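Local coordinates for putative metal resistance protein (Proteus mirabilis, PDB 6C29), which primes the disulfide isomerase ScsC through its tandem immunoglobulin-fold periplasmic domain, the part present here, and is probably a protein-disulfide reductase, at residues G41-W46 / S75-A80; P56-T61 / M67-P72; F229-T232 / S237-V240. All coordinates share one frame; numbering follows the deposited sequence.

Overall arrangement
Contacts 1 and 2 both belong to the first immunoglobulin-like domain, contact 3 to the second. Contact 1 lies at the surface, where a lysine chain is laid over a phenylalanine; contact 2 is partly buried and made of tryptophans, a proline, an isoleucine and a selenomethionine. Neither has a hydrogen bond between its segments. Contact 3, also partly buried, is a hairpin with four main-chain bonds. Along the chain contact 2 is nested inside the loop closed by contact 1, and Y45 O packs on P56 CD, 3.1 Å away. W46 reaches the second domain, its CZ2 lying 3.8 Å from V230 CG2. Contacts 2 and 3 do not touch, with nearest atoms about 6 Å apart.

Contact 1: residues G41-W46 / S75-A80; sequences GWKTYW and SAFDVA
K43 lays its aliphatic chain across the ring of F77, and those two residues account for most of this small surface contact. K43 CB leaves the backbone toward the 75-80 segment. The first torsion, chi1 -60°, sets CG beside the backbone N and anti to the carbonyl carbon. CB and CG span the gap, and the first real touch comes at CD. That methylene stands over the middle of the F77 ring, 3.7 Å from K43 CD to the ring centroid and only 9° from the ring normal, a clean CH-pi contact. CE stays over the same face but has moved toward one rim: K43 CE is 3.4 Å from F77 CD1 and 3.7 Å from F77 CE1. A bend at chi4, 78°, then turns the ammonium group aside. It comes up against V79, with K43 NZ 4.0 Å from V79 CG2, the methyl beside the backbone N of that valine; K43 CE is 4.1 Å from the same methyl. The contact thus uses the greasy part of a lysine on an aromatic face, while no hydrogen bond joins the two segments. V79 is exposed and K43 and F77 are partly so, so this packing lies at the surface.

The two backbones are not neighbours in a sheet, since the CA atoms of K43 and F77 are 9.3 Å apart. Strand 84-88 runs between strands 43-45 and 75-77, antiparallel to both, and bonds T44 through Y87 and F77 through T84. K43 and F77 meet above this central strand, and both side chains also touch its D88. On its other side strand 43-45 turns to strand 104-114, where K43 pairs by backbone with C114.

Contact 2: residues P56-T61 / M67-P72; sequences PEINWT and MIWHWP
W69 carries its CG anti to the backbone N, chi1 -178°, which swings the indole out toward I58 and P56. W71 instead has CG beside its backbone N, chi1 -66°, and the two indoles converge. Within their own segment they are tightly packed: W69 CD1 sits 3.2 Å above the plane of the W71 ring, over its centre.

Across the contact, I58 approaches the edge of the W69 six-membered ring, with I58 CG1 3.8 Å from W69 CZ3; the two side chains cross at about a right angle, and I58 CD1 is nearly as close to the same carbon. P56 touches both indoles. Its carbonyl O is over the W69 face that W71 CZ2 also covers, yet meets W71 at the ring edge, 3.8 Å from P56 O to W71 CH2. The proline ring adds to this, with P56 CG 4.0 Å from W71 CH2.

Farther along, W60 is met at its edge by M67, a selenomethionine. In one of its two conformers M67 SE lies in the indole plane, 3.5 Å from W60 NE1; this Met-aromatic contact is doubtful for the other conformer. W60 NE1 is buried and has no hydrogen-bond partner in the model. I58 CG2 covers one face of that indole, 3.5 Å above its plane.

The two segments run nearly opposite ways, 162° apart, with no hydrogen bond between them. Strand 57-60 is an edge of the sheet with 104-114 and 118-128, and strand 68-69 is an edge of the sheet with 90-97. F93 meets both W69 and W71, while L34 touches I58 and W69. Such side-chain packing between strands of two sheets is typical of the interior of an immunoglobulin-like sandwich, and this contact forms part of it, here in the DsbD N-terminal family domain.

Contact 3: residues F229-T232 / S237-V240; sequences FVVT and SRQV
F229-T232 and S237-V240 run antiparallel, 153° between their directions and 4.7 Å apart at closest approach, as the two arms of a beta hairpin in the second immunoglobulin-like domain. F229/V240 and V231/R238 are the hydrogen-bonded pairs, each joined by two main-chain bonds; the straightest is V240 N to F229 O, 2.8 Å and 179° at the hydrogen. V230/Q239 and T232/S237 are the non-hydrogen-bonded pairs, and CA-H...O contacts run from V230 CA to R238 O and from Q239 CA to F229 O.

On one face F229 and V240 lie side by side. A chi1 of 62° sets F229 CG between the backbone N and the carbonyl carbon and turns the ring's end toward V240. V240 CB stands over the ring face toward the rim, 3.7 Å from its centroid, and V240 CG2 is 3.5 Å from F229 CE1. V231 CG1 continues this patch, 4.0 Å from R238 CB. I155 touches V231, R238 and V240, while L169 and L171 pack on F229.

The other face carries V230, T232, S237 and Q239, and turns to the first domain. The Q239 chain bends at chi2, which brings its OE1 within 3.3 Å of V230 CG2. That oxygen also accepts a hydrogen bond from R47 NH2, while in one of its two conformers S237 OG is hydrogen-bonded to S73 OG.

R238 folds back on its own strand: R238 NE donates to Q239 O at 2.8 Å, coming from above the carbonyl plane, with the acceptor in the plane of the guanidinium.

Contact 1: residues G41-W46 / S75-A80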
loop_
_atom_site.group_PDB
_atom_site.type_symbol
_atom_site.label_atom_id
_atom_site.label_comp_id
_atom_site.label_asym_id
_atom_site.label_seq_id
_atom_site.Cartn_x
_atom_site.Cartn_y
_atom_site.Cartn_z
ATOM N N GLY A 41 -4.626 -11.841 14.319
ATOM C CA GLY A 41 -4.453 -10.680 15.150
ATOM C C GLY A 41 -3.317 -9.773 14.718
ATOM O O GLY A 41 -3.235 -8.664 15.215
ATOM N N TRP A 42 -2.486 -10.217 13.776
ATOM C CA TRP A 42 -1.364 -9.415 13.311
ATOM C C TRP A 42 -1.637 -8.887 11.903
ATOM O O TRP A 42 -2.204 -9.581 11.049
ATOM C CB TRP A 42 -0.057 -10.233 13.311
ATOM C CG TRP A 42 0.457 -10.566 14.689
ATOM C CD1 TRP A 42 0.164 -11.674 15.423
ATOM C CD2 TRP A 42 1.362 -9.789 15.478
ATOM N NE1 TRP A 42 0.829 -11.633 16.616
ATOM C CE2 TRP A 42 1.572 -10.488 16.679
ATOM C CE3 TRP A 42 2.010 -8.575 15.291
ATOM C CZ2 TRP A 42 2.402 -10.006 17.680
ATOM C CZ3 TRP A 42 2.836 -8.098 16.283
ATOM C CH2 TRP A 42 3.024 -8.809 17.462
ATOM N N LYS A 43 -1.251 -7.640 11.695
ATOM C CA LYS A 43 -1.385 -6.930 10.427
ATOM C C LYS A 43 -0.064 -6.392 9.951
ATOM O O LYS A 43 0.889 -6.324 10.715
ATOM C CB LYS A 43 -2.391 -5.789 10.592
ATOM C CG LYS A 43 -3.777 -6.282 11.010
ATOM C CD LYS A 43 -4.552 -5.266 11.817
ATOM C CE LYS A 43 -5.850 -5.882 12.403
ATOM N NZ LYS A 43 -5.637 -6.747 13.607
ATOM N N THR A 44 0.024 -6.052 8.670
ATOM C CA THR A 44 1.111 -5.214 8.219
ATOM C C THR A 44 0.485 -3.976 7.608
ATOM O O THR A 44 -0.722 -3.800 7.689
ATOM C CB THR A 44 2.058 -5.943 7.283
ATOM O OG1 THR A 44 3.216 -5.127 7.011
ATOM C CG2 THR A 44 1.407 -6.377 5.983
ATOM N N TYR A 45 1.334 -3.074 7.143
ATOM C CA TYR A 45 0.903 -1.722 6.830
ATOM C C TYR A 45 0.962 -1.377 5.364
ATOM O O TYR A 45 1.710 -1.936 4.587
ATOM C CB TYR A 45 1.775 -0.745 7.567
ATOM C CG TYR A 45 1.725 -0.770 9.068
ATOM C CD1 TYR A 45 0.830 0.024 9.764
ATOM C CD2 TYR A 45 2.616 -1.541 9.782
ATOM C CE1 TYR A 45 0.816 0.050 11.161
ATOM C CE2 TYR A 45 2.622 -1.522 11.158
ATOM C CZ TYR A 45 1.717 -0.714 11.841
ATOM O OH TYR A 45 1.728 -0.690 13.210
ATOM N N TRP A 46 0.149 -0.394 5.023
ATOM C CA TRP A 46 0.149 0.219 3.710
ATOM C C TRP A 46 1.257 1.252 3.613
ATOM O O TRP A 46 1.944 1.527 4.599
ATOM C CB TRP A 46 -1.222 0.847 3.487
ATOM C CG TRP A 46 -1.579 1.345 2.113
ATOM C CD1 TRP A 46 -1.408 0.703 0.937
ATOM C CD2 TRP A 46 -2.232 2.582 1.803
ATOM N NE1 TRP A 46 -1.896 1.462 -0.101
ATOM C CE2 TRP A 46 -2.415 2.616 0.411
ATOM C CE3 TRP A 46 -2.680 3.669 2.567
ATOM C CZ2 TRP A 46 -3.008 3.672 -0.246
ATOM C CZ3 TRP A 46 -3.292 4.734 1.892
ATOM C CH2 TRP A 46 -3.456 4.707 0.505
ATOM N N SER A 75 -6.816 -1.948 3.674
ATOM C CA SER A 75 -7.949 -1.941 4.562
ATOM C C SER A 75 -7.660 -1.021 5.745
ATOM O O SER A 75 -6.494 -0.681 5.987
ATOM C CB SER A 75 -8.240 -3.367 5.048
ATOM O OG SER A 75 -8.589 -4.201 3.962
ATOM N N ALA A 76 -8.707 -0.649 6.479
ATOM C CA ALA A 76 -8.552 0.182 7.653
ATOM C C ALA A 76 -8.908 -0.595 8.902
ATOM O O ALA A 76 -9.804 -1.437 8.885
ATOM C CB ALA A 76 -9.414 1.432 7.544
ATOM N N PHE A 77 -8.209 -0.284 9.982
ATOM C CA PHE A 77 -8.426 -0.963 11.248
ATOM C C PHE A 77 -8.441 0.054 12.372
ATOM O O PHE A 77 -7.710 1.050 12.320
ATOM C CB PHE A 77 -7.315 -1.995 11.508
ATOM C CG PHE A 77 -7.088 -2.952 10.388
ATOM C CD1 PHE A 77 -7.815 -4.137 10.324
ATOM C CD2 PHE A 77 -6.146 -2.693 9.398
ATOM C CE1 PHE A 77 -7.616 -5.038 9.295
ATOM C CE2 PHE A 77 -5.941 -3.589 8.388
ATOM C CZ PHE A 77 -6.681 -4.758 8.326
ATOM N N ASP A 78 -9.260 -0.224 13.392
ATOM C CA ASP A 78 -9.343 0.624 14.586
ATOM C C ASP A 78 -9.141 -0.204 15.858
ATOM O O ASP A 78 -9.802 0.016 16.874
ATOM C CB ASP A 78 -10.701 1.322 14.617
ATOM C CG ASP A 78 -10.973 2.108 13.347
ATOM O OD1 ASP A 78 -10.470 3.245 13.232
ATOM O OD2 ASP A 78 -11.662 1.573 12.452
ATOM N N VAL A 79 -8.194 -1.132 15.788
ATOM C CA VAL A 79 -7.881 -2.061 16.872
ATOM C C VAL A 79 -7.026 -1.409 17.963
ATOM O O VAL A 79 -6.144 -0.608 17.665
ATOM C CB VAL A 79 -7.175 -3.329 16.312
ATOM C CG1 VAL A 79 -6.717 -4.272 17.442
ATOM C CG2 VAL A 79 -8.107 -4.059 15.346
ATOM N N ALA A 80 -7.338 -1.703 19.223
ATOM C CA ALA A 80 -6.547 -1.204 20.351
ATOM C C ALA A 80 -6.536 0.327 20.421
ATOM O O ALA A 80 -5.571 0.930 20.904
ATOM C CB ALA A 80 -5.108 -1.742 20.264
#

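Contact 2: residues P56-T61 / M67-P72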
loop_
_atom_site.group_PDB
_atom_site.type_symbol
_atom_site.label_atom_id
_atom_site.label_comp_id
_atom_site.label_asym_id
_atom_site.label_seq_id
_atom_site.Cartn_x
_atom_site.Cartn_y
_atom_site.Cartn_z
ATOM N N PRO A 56 6.171 -1.356 5.268
ATOM C CA PRO A 56 7.240 -2.322 4.937
ATOM C C PRO A 56 8.095 -1.804 3.797
ATOM O O PRO A 56 7.626 -1.050 2.949
ATOM C CB PRO A 56 6.484 -3.579 4.517
ATOM C CG PRO A 56 5.119 -3.102 4.147
ATOM C CD PRO A 56 4.827 -1.887 4.981
ATOM N N GLU A 57 9.363 -2.213 3.770
ATOM C CA GLU A 57 10.255 -1.802 2.690
ATOM C C GLU A 57 11.359 -2.828 2.488
ATOM O O GLU A 57 11.636 -3.606 3.391
ATOM C CB GLU A 57 10.852 -0.426 2.982
ATOM C CG GLU A 57 11.824 -0.399 4.129
ATOM C CD GLU A 57 12.424 0.983 4.328
ATOM O OE1 GLU A 57 11.847 1.963 3.804
ATOM O OE2 GLU A 57 13.511 1.080 4.935
ATOM N N ILE A 58 11.980 -2.807 1.307
ATOM C CA ILE A 58 13.123 -3.648 1.013
ATOM C C ILE A 58 14.285 -2.758 0.621
ATOM O O ILE A 58 14.137 -1.849 -0.204
ATOM C CB ILE A 58 12.860 -4.653 -0.134
ATOM C CG1 ILE A 58 11.784 -5.658 0.254
ATOM C CG2 ILE A 58 14.147 -5.413 -0.471
ATOM C CD1 ILE A 58 11.308 -6.529 -0.903
ATOM N N ASN A 59 15.445 -3.073 1.176
ATOM C CA ASN A 59 16.695 -2.455 0.758
ATOM C C ASN A 59 17.544 -3.512 0.077
ATOM O O ASN A 59 17.932 -4.514 0.686
ATOM C CB ASN A 59 17.376 -1.832 1.963
ATOM C CG ASN A 59 16.580 -0.633 2.510
ATOM O OD1 ASN A 59 16.638 0.469 1.955
ATOM N ND2 ASN A 59 15.824 -0.848 3.592
ATOM N N TRP A 60 17.788 -3.307 -1.214
ATOM C CA TRP A 60 18.565 -4.242 -2.021
ATOM C C TRP A 60 20.042 -3.901 -1.909
ATOM O O TRP A 60 20.412 -2.731 -1.853
ATOM C CB TRP A 60 18.137 -4.182 -3.485
ATOM C CG TRP A 60 16.680 -4.435 -3.707
ATOM C CD1 TRP A 60 15.730 -3.507 -3.964
ATOM C CD2 TRP A 60 16.007 -5.704 -3.684
ATOM N NE1 TRP A 60 14.508 -4.105 -4.102
ATOM C CE2 TRP A 60 14.647 -5.453 -3.938
ATOM C CE3 TRP A 60 16.421 -7.018 -3.474
ATOM C CZ2 TRP A 60 13.697 -6.469 -3.990
ATOM C CZ3 TRP A 60 15.469 -8.032 -3.526
ATOM C CH2 TRP A 60 14.130 -7.747 -3.776
ATOM N N THR A 61 20.865 -4.941 -1.856
ATOM C CA THR A 61 22.317 -4.808 -1.882
ATOM C C THR A 61 22.791 -4.294 -3.242
ATOM O O THR A 61 23.700 -3.476 -3.322
ATOM C CB THR A 61 22.988 -6.145 -1.589
ATOM O OG1 THR A 61 22.617 -6.584 -0.278
ATOM C CG2 THR A 61 24.509 -6.029 -1.702
HETATM N N MSE A 67 12.791 1.094 -9.162
HETATM C CA MSE A 67 11.966 0.144 -8.403
HETATM C C MSE A 67 10.546 0.680 -8.334
HETATM O O MSE A 67 10.330 1.848 -8.004
HETATM C CB MSE A 67 12.471 -0.113 -6.971
HETATM C CG MSE A 67 11.342 -0.670 -6.022
HETATM SE SE MSE A 67 11.816 -1.962 -4.605
HETATM C CE MSE A 67 11.970 -0.742 -3.093
ATOM N N ILE A 68 9.596 -0.180 -8.678
ATOM C CA ILE A 68 8.170 0.084 -8.495
ATOM C C ILE A 68 7.629 -0.945 -7.507
ATOM O O ILE A 68 7.740 -2.145 -7.724
ATOM C CB ILE A 68 7.363 -0.015 -9.807
ATOM C CG1 ILE A 68 7.890 0.969 -10.852
ATOM C CG2 ILE A 68 5.887 0.249 -9.533
ATOM C CD1 ILE A 68 7.392 0.679 -12.269
ATOM N N TRP A 69 7.071 -0.457 -6.403
ATOM C CA TRP A 69 6.402 -1.297 -5.410
ATOM C C TRP A 69 4.901 -1.057 -5.568
ATOM O O TRP A 69 4.402 0.055 -5.356
ATOM C CB TRP A 69 6.860 -0.948 -4.002
ATOM C CG TRP A 69 6.303 -1.757 -2.878
ATOM C CD1 TRP A 69 4.982 -1.857 -2.523
ATOM C CD2 TRP A 69 7.035 -2.535 -1.931
ATOM N NE1 TRP A 69 4.857 -2.662 -1.415
ATOM C CE2 TRP A 69 6.104 -3.105 -1.039
ATOM C CE3 TRP A 69 8.397 -2.825 -1.760
ATOM C CZ2 TRP A 69 6.478 -3.914 0.021
ATOM C CZ3 TRP A 69 8.767 -3.633 -0.721
ATOM C CH2 TRP A 69 7.811 -4.182 0.159
ATOM N N HIS A 70 4.197 -2.081 -5.998
ATOM C CA HIS A 70 2.766 -1.944 -6.225
ATOM C C HIS A 70 2.069 -2.299 -4.928
ATOM O O HIS A 70 2.322 -3.336 -4.312
ATOM C CB HIS A 70 2.277 -2.864 -7.344
ATOM C CG HIS A 70 2.921 -2.625 -8.664
ATOM N ND1 HIS A 70 2.473 -1.670 -9.551
ATOM C CD2 HIS A 70 3.954 -3.249 -9.276
ATOM C CE1 HIS A 70 3.219 -1.706 -10.643
ATOM N NE2 HIS A 70 4.127 -2.649 -10.498
ATOM N N TRP A 71 1.181 -1.423 -4.486
ATOM C CA TRP A 71 0.505 -1.624 -3.224
ATOM C C TRP A 71 -0.903 -2.144 -3.438
ATOM O O TRP A 71 -1.737 -1.440 -4.009
ATOM C CB TRP A 71 0.445 -0.326 -2.431
ATOM C CG TRP A 71 1.779 0.174 -1.986
ATOM C CD1 TRP A 71 2.584 1.040 -2.645
ATOM C CD2 TRP A 71 2.460 -0.175 -0.771
ATOM N NE1 TRP A 71 3.743 1.261 -1.922
ATOM C CE2 TRP A 71 3.689 0.517 -0.771
ATOM C CE3 TRP A 71 2.165 -1.022 0.300
ATOM C CZ2 TRP A 71 4.608 0.388 0.284
ATOM C CZ3 TRP A 71 3.068 -1.125 1.343
ATOM C CH2 TRP A 71 4.279 -0.450 1.315
ATOM N N PRO A 72 -1.207 -3.348 -2.982
ATOM C CA PRO A 72 -2.577 -3.822 -3.048
ATOM C C PRO A 72 -3.501 -2.897 -2.302
ATOM O O PRO A 72 -3.086 -2.205 -1.344
ATOM C CB PRO A 72 -2.504 -5.211 -2.415
ATOM C CG PRO A 72 -1.061 -5.630 -2.672
ATOM C CD PRO A 72 -0.290 -4.384 -2.462
#

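Contact 3: residues F229-T232 / S237-V240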
loop_
_atom_site.group_PDB
_atom_site.type_symbol
_atom_site.label_atom_id
_atom_site.label_comp_id
_atom_site.label_asym_id
_atom_site.label_seq_id
_atom_site.Cartn_x
_atom_site.Cartn_y
_atom_site.Cartn_z
ATOM N N PHE A 229 -5.161 9.342 -2.757
ATOM C CA PHE A 229 -5.988 8.421 -2.013
ATOM C C PHE A 229 -6.442 7.300 -2.926
ATOM O O PHE A 229 -6.368 7.399 -4.144
ATOM C CB PHE A 229 -7.181 9.141 -1.349
ATOM C CG PHE A 229 -8.130 9.794 -2.298
ATOM C CD1 PHE A 229 -9.197 9.111 -2.837
ATOM C CD2 PHE A 229 -7.982 11.130 -2.594
ATOM C CE1 PHE A 229 -10.094 9.742 -3.687
ATOM C CE2 PHE A 229 -8.889 11.779 -3.437
ATOM C CZ PHE A 229 -9.936 11.088 -3.974
ATOM N N VAL A 230 -6.899 6.240 -2.287
ATOM C CA VAL A 230 -7.570 5.143 -2.928
ATOM C C VAL A 230 -9.022 5.168 -2.483
ATOM O O VAL A 230 -9.318 5.270 -1.304
ATOM C CB VAL A 230 -6.899 3.815 -2.571
ATOM C CG1 VAL A 230 -7.751 2.616 -3.037
ATOM C CG2 VAL A 230 -5.467 3.794 -3.131
ATOM N N VAL A 231 -9.949 5.093 -3.433
ATOM C CA VAL A 231 -11.354 4.933 -3.145
ATOM C C VAL A 231 -11.809 3.619 -3.754
ATOM O O VAL A 231 -11.389 3.261 -4.858
ATOM C CB VAL A 231 -12.169 6.140 -3.681
ATOM C CG1 VAL A 231 -11.919 6.403 -5.180
ATOM C CG2 VAL A 231 -13.646 5.959 -3.422
ATOM N N THR A 232 -12.615 2.877 -3.002
ATOM C CA THR A 232 -13.110 1.584 -3.428
ATOM C C THR A 232 -14.619 1.548 -3.339
ATOM O O THR A 232 -15.207 2.224 -2.494
ATOM C CB THR A 232 -12.534 0.451 -2.584
ATOM O OG1 THR A 232 -13.025 0.538 -1.244
ATOM C CG2 THR A 232 -10.994 0.489 -2.580
ATOM N N SER A 237 -11.177 -0.631 -7.261
ATOM C CA SER A 237 -10.289 0.208 -6.497
ATOM C C SER A 237 -9.584 1.199 -7.387
ATOM O O SER A 237 -8.883 0.801 -8.307
ATOM C CB SER A 237 -9.274 -0.662 -5.779
ATOM O OG SER A 237 -8.413 0.115 -4.991
ATOM N N ARG A 238 -9.730 2.485 -7.072
ATOM C CA ARG A 238 -9.213 3.597 -7.870
ATOM C C ARG A 238 -8.269 4.460 -7.067
ATOM O O ARG A 238 -8.626 4.966 -6.000
ATOM C CB ARG A 238 -10.393 4.445 -8.377
ATOM C CG ARG A 238 -10.073 5.814 -8.952
ATOM C CD ARG A 238 -9.290 5.808 -10.267
ATOM N NE ARG A 238 -8.772 7.140 -10.574
ATOM C CZ ARG A 238 -9.411 8.045 -11.291
ATOM N NH1 ARG A 238 -10.589 7.789 -11.828
ATOM N NH2 ARG A 238 -8.844 9.213 -11.476
ATOM N N GLN A 239 -7.073 4.636 -7.617
ATOM C CA GLN A 239 -6.079 5.575 -7.138
ATOM C C GLN A 239 -6.321 6.943 -7.752
ATOM O O GLN A 239 -6.413 7.064 -8.982
ATOM C CB GLN A 239 -4.693 5.049 -7.510
ATOM C CG GLN A 239 -3.585 6.047 -7.306
ATOM C CD GLN A 239 -3.301 6.339 -5.851
ATOM O OE1 GLN A 239 -3.279 5.452 -5.012
ATOM N NE2 GLN A 239 -3.086 7.612 -5.543
ATOM N N VAL A 240 -6.450 7.950 -6.898
ATOM C CA VAL A 240 -6.632 9.331 -7.306
ATOM C C VAL A 240 -5.404 10.135 -6.928
ATOM O O VAL A 240 -4.900 10.047 -5.795
ATOM C CB VAL A 240 -7.855 9.921 -6.632
ATOM C CG1 VAL A 240 -8.020 11.367 -7.033
ATOM C CG2 VAL A 240 -9.087 9.155 -6.998
#